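Local coordinates for protein translation initiation inhibitor (Streptococcus pyogenes, PDB 2EWC) that is of unknown function but, as a member of the widespread YjgF family and a putative translation initiation inhibitor, may share the enamine/imine deaminase activity known from relatives, at residues R5-N10 and A54-T59; V78-I83 and P92-I97. All blocks are in the same frame, centred on the assembly; numbering follows the deposited sequence.

Contact 1 of 2, residues R5-N10 and A54-T59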
ATOM      1  N   ARG B   5      -6.746  48.612 -16.218  1.00 39.60           N
ATOM      2  CA  ARG B   5      -7.182  48.915 -17.565  1.00 39.38           C
ATOM      3  C   ARG B   5      -8.035  47.780 -18.083  1.00 38.21           C
ATOM      4  O   ARG B   5      -7.691  46.611 -17.901  1.00 38.02           O
ATOM      5  CB  ARG B   5      -5.987  49.160 -18.474  1.00 39.72           C
ATOM      6  CG  ARG B   5      -5.046  50.245 -17.973  1.00 43.16           C
ATOM      7  CD  ARG B   5      -3.691  50.085 -18.644  1.00 50.02           C
ATOM      8  NE  ARG B   5      -3.010  51.366 -18.835  1.00 53.90           N
ATOM      9  CZ  ARG B   5      -3.330  52.261 -19.769  1.00 55.99           C
ATOM     10  NH1 ARG B   5      -4.330  52.044 -20.622  1.00 56.26           N
ATOM     11  NH2 ARG B   5      -2.650  53.395 -19.842  1.00 58.71           N
ATOM     12  N   ARG B   6      -9.138  48.135 -18.732  1.00 37.13           N
ATOM     13  CA  ARG B   6     -10.091  47.168 -19.253  1.00 36.99           C
ATOM     14  C   ARG B   6     -10.164  47.255 -20.795  1.00 36.99           C
ATOM     15  O   ARG B   6     -10.470  48.314 -21.331  1.00 37.18           O
ATOM     16  CB  ARG B   6     -11.459  47.406 -18.598  1.00 36.50           C
ATOM     17  CG  ARG B   6     -11.443  47.162 -17.069  1.00 36.69           C
ATOM     18  CD  ARG B   6     -12.667  47.741 -16.367  1.00 37.71           C
ATOM     19  NE  ARG B   6     -12.820  47.190 -15.015  1.00 41.36           N
ATOM     20  CZ  ARG B   6     -12.337  47.748 -13.905  1.00 43.20           C
ATOM     21  NH1 ARG B   6     -12.535  47.156 -12.733  1.00 44.40           N
ATOM     22  NH2 ARG B   6     -11.666  48.902 -13.956  1.00 43.12           N
ATOM     23  N   TYR B   7      -9.874  46.153 -21.488  1.00 36.15           N
ATOM     24  CA  TYR B   7      -9.818  46.130 -22.963  1.00 36.02           C
ATOM     25  C   TYR B   7     -10.891  45.218 -23.522  1.00 35.74           C
ATOM     26  O   TYR B   7     -11.335  44.313 -22.825  1.00 35.27           O
ATOM     27  CB  TYR B   7      -8.475  45.587 -23.446  1.00 36.46           C
ATOM     28  CG  TYR B   7      -7.261  46.364 -23.008  1.00 36.44           C
ATOM     29  CD1 TYR B   7      -6.614  47.230 -23.886  1.00 38.63           C
ATOM     30  CD2 TYR B   7      -6.729  46.198 -21.730  1.00 36.60           C
ATOM     31  CE1 TYR B   7      -5.470  47.941 -23.481  1.00 39.47           C
ATOM     32  CE2 TYR B   7      -5.598  46.896 -21.317  1.00 38.17           C
ATOM     33  CZ  TYR B   7      -4.981  47.768 -22.190  1.00 37.95           C
ATOM     34  OH  TYR B   7      -3.863  48.442 -21.779  1.00 38.35           O
ATOM     35  N   ASP B   8     -11.303  45.440 -24.770  1.00 35.57           N
ATOM     36  CA  ASP B   8     -12.295  44.576 -25.412  1.00 36.51           C
ATOM     37  C   ASP B   8     -13.566  44.411 -24.547  1.00 36.81           C
ATOM     38  O   ASP B   8     -14.038  43.289 -24.299  1.00 36.86           O
ATOM     39  CB  ASP B   8     -11.657  43.202 -25.685  1.00 36.58           C
ATOM     40  CG  ASP B   8     -12.465  42.361 -26.653  1.00 38.35           C
ATOM     41  OD1 ASP B   8     -13.176  42.966 -27.496  1.00 39.88           O
ATOM     42  OD2 ASP B   8     -12.384  41.104 -26.568  1.00 37.61           O
ATOM     43  N   VAL B   9     -14.094  45.533 -24.067  1.00 36.82           N
ATOM     44  CA  VAL B   9     -15.259  45.554 -23.193  1.00 36.59           C
ATOM     45  C   VAL B   9     -16.526  45.233 -23.971  1.00 37.21           C
ATOM     46  O   VAL B   9     -16.748  45.765 -25.055  1.00 37.33           O
ATOM     47  CB  VAL B   9     -15.396  46.911 -22.503  1.00 36.22           C
ATOM     48  CG1 VAL B   9     -16.709  47.018 -21.761  1.00 36.67           C
ATOM     49  CG2 VAL B   9     -14.244  47.116 -21.541  1.00 36.17           C
ATOM     50  N   ASN B  10     -17.345  44.339 -23.421  1.00 37.91           N
ATOM     51  CA  ASN B  10     -18.627  43.992 -24.022  1.00 38.27           C
ATOM     52  C   ASN B  10     -19.760  44.579 -23.191  1.00 38.38           C
ATOM     53  O   ASN B  10     -20.103  44.057 -22.142  1.00 37.95           O
ATOM     54  CB  ASN B  10     -18.754  42.463 -24.195  1.00 37.95           C
ATOM     55  CG  ASN B  10     -19.998  42.055 -24.991  1.00 38.13           C
ATOM     56  OD1 ASN B  10     -21.032  42.693 -24.907  1.00 37.55           O
ATOM     57  ND2 ASN B  10     -19.898  40.960 -25.739  1.00 37.42           N
ATOM     58  N   ALA B  54      -3.027  40.032 -28.048  1.00 29.87           N
ATOM     59  CA  ALA B  54      -2.385  40.960 -28.964  1.00 31.29           C
ATOM     60  C   ALA B  54      -2.726  42.440 -28.681  1.00 31.94           C
ATOM     61  O   ALA B  54      -1.969  43.331 -29.047  1.00 32.02           O
ATOM     62  CB  ALA B  54      -2.695  40.595 -30.436  1.00 31.63           C
ATOM     63  N   LEU B  55      -3.847  42.704 -28.017  1.00 32.98           N
ATOM     64  CA  LEU B  55      -4.185  44.081 -27.604  1.00 33.71           C
ATOM     65  C   LEU B  55      -3.134  44.718 -26.670  1.00 33.80           C
ATOM     66  O   LEU B  55      -3.011  45.940 -26.590  1.00 34.40           O
ATOM     67  CB  LEU B  55      -5.577  44.115 -26.954  1.00 33.99           C
ATOM     68  CG  LEU B  55      -6.710  43.689 -27.902  1.00 34.41           C
ATOM     69  CD1 LEU B  55      -7.995  43.404 -27.170  1.00 35.34           C
ATOM     70  CD2 LEU B  55      -6.928  44.735 -28.992  1.00 34.92           C
ATOM     71  N   VAL B  56      -2.372  43.886 -25.970  1.00 33.48           N
ATOM     72  CA  VAL B  56      -1.375  44.368 -25.023  1.00 32.65           C
ATOM     73  C   VAL B  56       0.016  43.896 -25.439  1.00 32.58           C
ATOM     74  O   VAL B  56       0.949  43.888 -24.627  1.00 32.68           O
ATOM     75  CB  VAL B  56      -1.720  43.941 -23.571  1.00 32.83           C
ATOM     76  CG1 VAL B  56      -2.987  44.658 -23.107  1.00 31.57           C
ATOM     77  CG2 VAL B  56      -1.896  42.395 -23.449  1.00 31.56           C
ATOM     78  N   GLY B  57       0.137  43.502 -26.707  1.00 31.77           N
ATOM     79  CA  GLY B  57       1.408  43.098 -27.291  1.00 31.74           C
ATOM     80  C   GLY B  57       1.942  41.775 -26.754  1.00 31.85           C
ATOM     81  O   GLY B  57       3.157  41.538 -26.769  1.00 32.16           O
ATOM     82  N   LEU B  58       1.042  40.915 -26.279  1.00 31.19           N
ATOM     83  CA  LEU B  58       1.439  39.622 -25.745  1.00 30.81           C
ATOM     84  C   LEU B  58       1.064  38.490 -26.686  1.00 30.72           C
ATOM     85  O   LEU B  58       0.357  38.672 -27.676  1.00 30.32           O
ATOM     86  CB  LEU B  58       0.860  39.380 -24.342  1.00 30.87           C
ATOM     87  CG  LEU B  58       1.308  40.343 -23.233  1.00 31.66           C
ATOM     88  CD1 LEU B  58       0.558  40.041 -21.966  1.00 31.13           C
ATOM     89  CD2 LEU B  58       2.838  40.281 -23.020  1.00 30.08           C
ATOM     90  N   THR B  59       1.526  37.309 -26.308  1.00 30.92           N
ATOM     91  CA  THR B  59       1.534  36.123 -27.112  1.00 30.46           C
ATOM     92  C   THR B  59       1.179  34.978 -26.123  1.00 30.31           C
ATOM     93  O   THR B  59       1.268  35.153 -24.889  1.00 29.52           O
ATOM     94  CB  THR B  59       2.970  36.041 -27.677  1.00 31.14           C
ATOM     95  OG1 THR B  59       2.977  36.122 -29.118  1.00 33.52           O
ATOM     96  CG2 THR B  59       3.748  34.870 -27.162  1.00 30.49           C
TER
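Tyr-7 lays one face of its ring against Val-56 where strand 5-10, at one end of this chain's sheet, passes the turn that follows helix 38-54. Val-56 CG1 sits over the ring 4.0 Å from the centroid of Tyr-7, only 18° off the ring normal, so this is a CH-pi contact. The methyl is displaced toward the hydroxyl end, where Val-56 CG1 is 3.8 Å from Tyr-7 CZ. The first bond of the tyrosine side chain points to the turn, and CG anti to the carbonyl carbon (chi1 -60°) then brings the ring face under Val-56 CG1. Its hydroxyl is hydrogen-bonded to Glu-20 OE1 on the neighbouring strand 15-21, which fixes the far end of the ring while Val-56 packs on the face.

Leu-55 closes the other end of this patch: its CD1 lies 4.3 Å from Tyr-7 CB. The same methyl is 4.0 Å from CB of Asp-8, the corner residue where the strand changes direction. Only the aliphatic root of Asp-8 is used here; its carboxylate OD2 forms salt bridges to Arg-51 and Arg-52 in helix 38-54.

Gly-57, with positive phi, is the C-prime residue of a Schellman motif ending that helix, and Gly-57 N bonds to Ala-54 O at 3.2 Å. Leu-55 and Val-56 are the middle residues of this type I turn, and both present their side chains to the strand.

No hydrogen bond crosses, so the two segments meet through methyls and a ring face, while the polar ends of Tyr-7 and Asp-8 bond to Glu-20 and to the two helix arginines.

Contact 2 of 2, residues V78-I83 and P92-I97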
ATOM      1  N   VAL B  78      -8.361  16.022 -27.701  1.00 30.24           N
ATOM      2  CA  VAL B  78      -8.481  16.886 -28.881  1.00 29.13           C
ATOM      3  C   VAL B  78      -7.806  18.208 -28.543  1.00 29.10           C
ATOM      4  O   VAL B  78      -7.023  18.709 -29.330  1.00 29.02           O
ATOM      5  CB  VAL B  78      -9.954  17.127 -29.306  1.00 29.50           C
ATOM      6  CG1 VAL B  78     -10.027  18.039 -30.557  1.00 28.28           C
ATOM      7  CG2 VAL B  78     -10.692  15.777 -29.549  1.00 27.72           C
HETATM    8  N   MSE B  79      -8.106  18.763 -27.367  1.00 28.58           N
HETATM    9  CA  MSE B  79      -7.499  20.030 -26.964  1.00 28.61           C
HETATM   10  C   MSE B  79      -5.979  19.909 -26.801  1.00 28.99           C
HETATM   11  O   MSE B  79      -5.248  20.825 -27.169  1.00 27.87           O
HETATM   12  CB  MSE B  79      -8.139  20.600 -25.678  1.00 28.18           C
HETATM   13  CG  MSE B  79      -7.497  21.955 -25.203  1.00 28.06           C
HETATM   14 SE   MSE B  79      -7.955  22.548 -23.548  1.00 27.29          SE
HETATM   15  CE  MSE B  79      -7.329  21.178 -22.541  1.00 29.88           C
ATOM     16  N   GLU B  80      -5.527  18.799 -26.217  1.00 30.20           N
ATOM     17  CA  GLU B  80      -4.108  18.579 -25.960  1.00 32.00           C
ATOM     18  C   GLU B  80      -3.280  18.565 -27.236  1.00 32.70           C
ATOM     19  O   GLU B  80      -2.160  19.102 -27.244  1.00 32.62           O
ATOM     20  CB  GLU B  80      -3.887  17.277 -25.203  1.00 32.09           C
ATOM     21  CG  GLU B  80      -4.178  17.431 -23.724  1.00 35.37           C
ATOM     22  CD  GLU B  80      -3.884  16.169 -22.945  1.00 39.52           C
ATOM     23  OE1 GLU B  80      -3.635  15.115 -23.569  1.00 42.58           O
ATOM     24  OE2 GLU B  80      -3.906  16.238 -21.703  1.00 43.08           O
ATOM     25  N   LYS B  81      -3.825  17.953 -28.295  1.00 32.75           N
ATOM     26  CA  LYS B  81      -3.203  17.964 -29.627  1.00 33.95           C
ATOM     27  C   LYS B  81      -3.052  19.399 -30.149  1.00 33.76           C
ATOM     28  O   LYS B  81      -2.012  19.771 -30.687  1.00 33.42           O
ATOM     29  CB  LYS B  81      -4.023  17.129 -30.635  1.00 33.96           C
ATOM     30  CG  LYS B  81      -3.481  17.194 -32.071  1.00 35.15           C
ATOM     31  CD  LYS B  81      -4.369  16.462 -33.132  1.00 34.87           C
ATOM     32  CE  LYS B  81      -3.707  16.594 -34.527  1.00 36.79           C
ATOM     33  NZ  LYS B  81      -4.505  16.034 -35.661  1.00 37.78           N
HETATM   34  N   MSE B  82      -4.109  20.190 -29.987  1.00 33.79           N
HETATM   35  CA  MSE B  82      -4.137  21.564 -30.471  1.00 34.14           C
HETATM   36  C   MSE B  82      -3.204  22.476 -29.666  1.00 33.35           C
HETATM   37  O   MSE B  82      -2.597  23.401 -30.210  1.00 33.00           O
HETATM   38  CB  MSE B  82      -5.573  22.088 -30.405  1.00 34.45           C
HETATM   39  CG  MSE B  82      -6.122  22.568 -31.735  1.00 37.42           C
HETATM   40 SE   MSE B  82      -5.929  21.454 -33.183  1.00 37.24          SE
HETATM   41  CE  MSE B  82      -4.190  21.283 -33.344  1.00 41.06           C
ATOM     42  N   ILE B  83      -3.105  22.206 -28.368  1.00 32.53           N
ATOM     43  CA  ILE B  83      -2.182  22.912 -27.488  1.00 31.95           C
ATOM     44  C   ILE B  83      -0.727  22.695 -27.950  1.00 32.30           C
ATOM     45  O   ILE B  83       0.045  23.649 -28.086  1.00 31.59           O
ATOM     46  CB  ILE B  83      -2.384  22.484 -26.026  1.00 31.55           C
ATOM     47  CG1 ILE B  83      -3.657  23.147 -25.471  1.00 31.37           C
ATOM     48  CG2 ILE B  83      -1.155  22.860 -25.151  1.00 30.80           C
ATOM     49  CD1 ILE B  83      -4.045  22.651 -24.074  1.00 30.82           C
ATOM     50  N   PRO B  92       0.946  26.559 -20.212  1.00 28.18           N
ATOM     51  CA  PRO B  92       0.448  27.026 -18.915  1.00 28.15           C
ATOM     52  C   PRO B  92       0.034  25.887 -17.966  1.00 27.87           C
ATOM     53  O   PRO B  92      -0.145  24.730 -18.397  1.00 26.57           O
ATOM     54  CB  PRO B  92      -0.772  27.849 -19.294  1.00 28.23           C
ATOM     55  CG  PRO B  92      -1.292  27.179 -20.516  1.00 29.24           C
ATOM     56  CD  PRO B  92      -0.069  26.716 -21.272  1.00 28.65           C
ATOM     57  N   ALA B  93      -0.072  26.212 -16.674  1.00 27.69           N
ATOM     58  CA  ALA B  93      -0.798  25.355 -15.733  1.00 27.74           C
ATOM     59  C   ALA B  93      -2.245  25.356 -16.210  1.00 27.98           C
ATOM     60  O   ALA B  93      -2.717  26.370 -16.732  1.00 27.44           O
ATOM     61  CB  ALA B  93      -0.714  25.906 -14.346  1.00 26.82           C
ATOM     62  N   ARG B  94      -2.951  24.240 -16.061  1.00 28.69           N
ATOM     63  CA  ARG B  94      -4.363  24.251 -16.414  1.00 29.88           C
ATOM     64  C   ARG B  94      -5.240  23.375 -15.539  1.00 30.07           C
ATOM     65  O   ARG B  94      -4.758  22.567 -14.736  1.00 30.59           O
ATOM     66  CB  ARG B  94      -4.575  23.890 -17.896  1.00 30.37           C
ATOM     67  CG  ARG B  94      -4.670  22.421 -18.137  1.00 34.17           C
ATOM     68  CD  ARG B  94      -5.206  22.086 -19.527  1.00 38.97           C
ATOM     69  NE  ARG B  94      -4.092  21.840 -20.436  1.00 43.03           N
ATOM     70  CZ  ARG B  94      -3.655  20.640 -20.814  1.00 43.98           C
ATOM     71  NH1 ARG B  94      -4.235  19.517 -20.402  1.00 44.83           N
ATOM     72  NH2 ARG B  94      -2.624  20.575 -21.632  1.00 44.73           N
ATOM     73  N   LYS B  95      -6.541  23.542 -15.722  1.00 29.58           N
ATOM     74  CA  LYS B  95      -7.499  22.542 -15.300  1.00 29.43           C
ATOM     75  C   LYS B  95      -8.621  22.495 -16.334  1.00 28.67           C
ATOM     76  O   LYS B  95      -8.820  23.466 -17.076  1.00 28.48           O
ATOM     77  CB  LYS B  95      -8.037  22.852 -13.893  1.00 30.05           C
ATOM     78  CG  LYS B  95      -8.858  24.080 -13.781  1.00 29.03           C
ATOM     79  CD  LYS B  95      -9.692  23.987 -12.478  1.00 33.96           C
ATOM     80  CE  LYS B  95     -10.422  25.277 -12.169  1.00 34.15           C
ATOM     81  NZ  LYS B  95      -9.418  26.379 -11.992  1.00 37.18           N
ATOM     82  N   SER B  96      -9.328  21.373 -16.390  1.00 26.97           N
ATOM     83  CA  SER B  96     -10.445  21.202 -17.319  1.00 27.69           C
ATOM     84  C   SER B  96     -11.716  20.857 -16.519  1.00 28.07           C
ATOM     85  O   SER B  96     -11.650  20.189 -15.486  1.00 27.26           O
ATOM     86  CB  SER B  96     -10.133  20.075 -18.310  1.00 26.98           C
ATOM     87  OG  SER B  96      -8.975  20.404 -19.073  1.00 31.18           O
ATOM     88  N   ILE B  97     -12.860  21.329 -16.988  1.00 28.62           N
ATOM     89  CA  ILE B  97     -14.146  21.161 -16.289  1.00 29.67           C
ATOM     90  C   ILE B  97     -15.198  20.826 -17.341  1.00 28.89           C
ATOM     91  O   ILE B  97     -15.175  21.367 -18.449  1.00 28.73           O
ATOM     92  CB  ILE B  97     -14.527  22.484 -15.585  1.00 30.85           C
ATOM     93  CG1 ILE B  97     -13.635  22.719 -14.383  1.00 32.04           C
ATOM     94  CG2 ILE B  97     -16.012  22.559 -15.126  1.00 30.75           C
ATOM     95  CD1 ILE B  97     -13.468  24.230 -14.154  1.00 35.32           C
TER
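Arg-94, on strand 93-98, stretches out to Met-79, Glu-80 and Ile-83 on helix 76-87, inside the beta-alpha-beta unit formed by strand 63-70, this helix and strand 93-98. Helix and strand run nearly antiparallel, 153° between their directions, with the short axes 12.2 Å apart at closest approach; Arg-94 spans much of that gap.

The arginine chain bends at chi3, and its guanidinium ends among three helix side chains. Over one face lies CE of Met-79, a selenomethionine in this crystal, and the same methyl is 3.8 Å from Arg-94 CD. At the edge, near the guanidinium plane, Glu-80 OE2 makes a long salt bridge to Arg-94 NH1 at 3.5 Å; the carboxylate is turned 53° from that plane. Ile-83 CD1 approaches obliquely, 3.5 Å from Arg-94 NH2.

Both charged groups have further partners in the third subunit. Arg-94 NH2 donates to the carbonyl of Arg-13 there, and Glu-80 OE1 forms a salt bridge with the side chain of that same Arg-13. Arg-94 probably lies at the place of the substrate-binding arginine of YjgF relatives, though its function here is not established.

The first bond of Lys-95 points away from the helix; its NZ forms salt bridges to Asp-67 of its own chain and to Asp-67 and Asp-115 of the third subunit. Ser-96 turns back toward the helix. Met-79 CG is anti to its backbone nitrogen (chi1 179°), and the chain then bends at chi3, bringing CE to 3.9 Å from Ser-96 OG.

In the fold
The two contacts involve the strands at the two ends of this chain's mixed sheet: contact 1 strand 5-10 and contact 2 strand 93-98, along which the third subunit adds backbone hydrogen bonds. Their centres are 22 Å apart, on opposite sides of the chain's centre, and their nearest atoms stay about 9 Å apart, so they do not touch. Segments 5-10 and 92-97 both also meet other subunits: Arg-6 bonds to Asp-61 O of the second subunit, and Arg-94 to the carbonyl of Arg-13 of the third subunit. No ligand marks an active site here; in relatives the pockets lie between subunits, and contact 2 sits at such an interface.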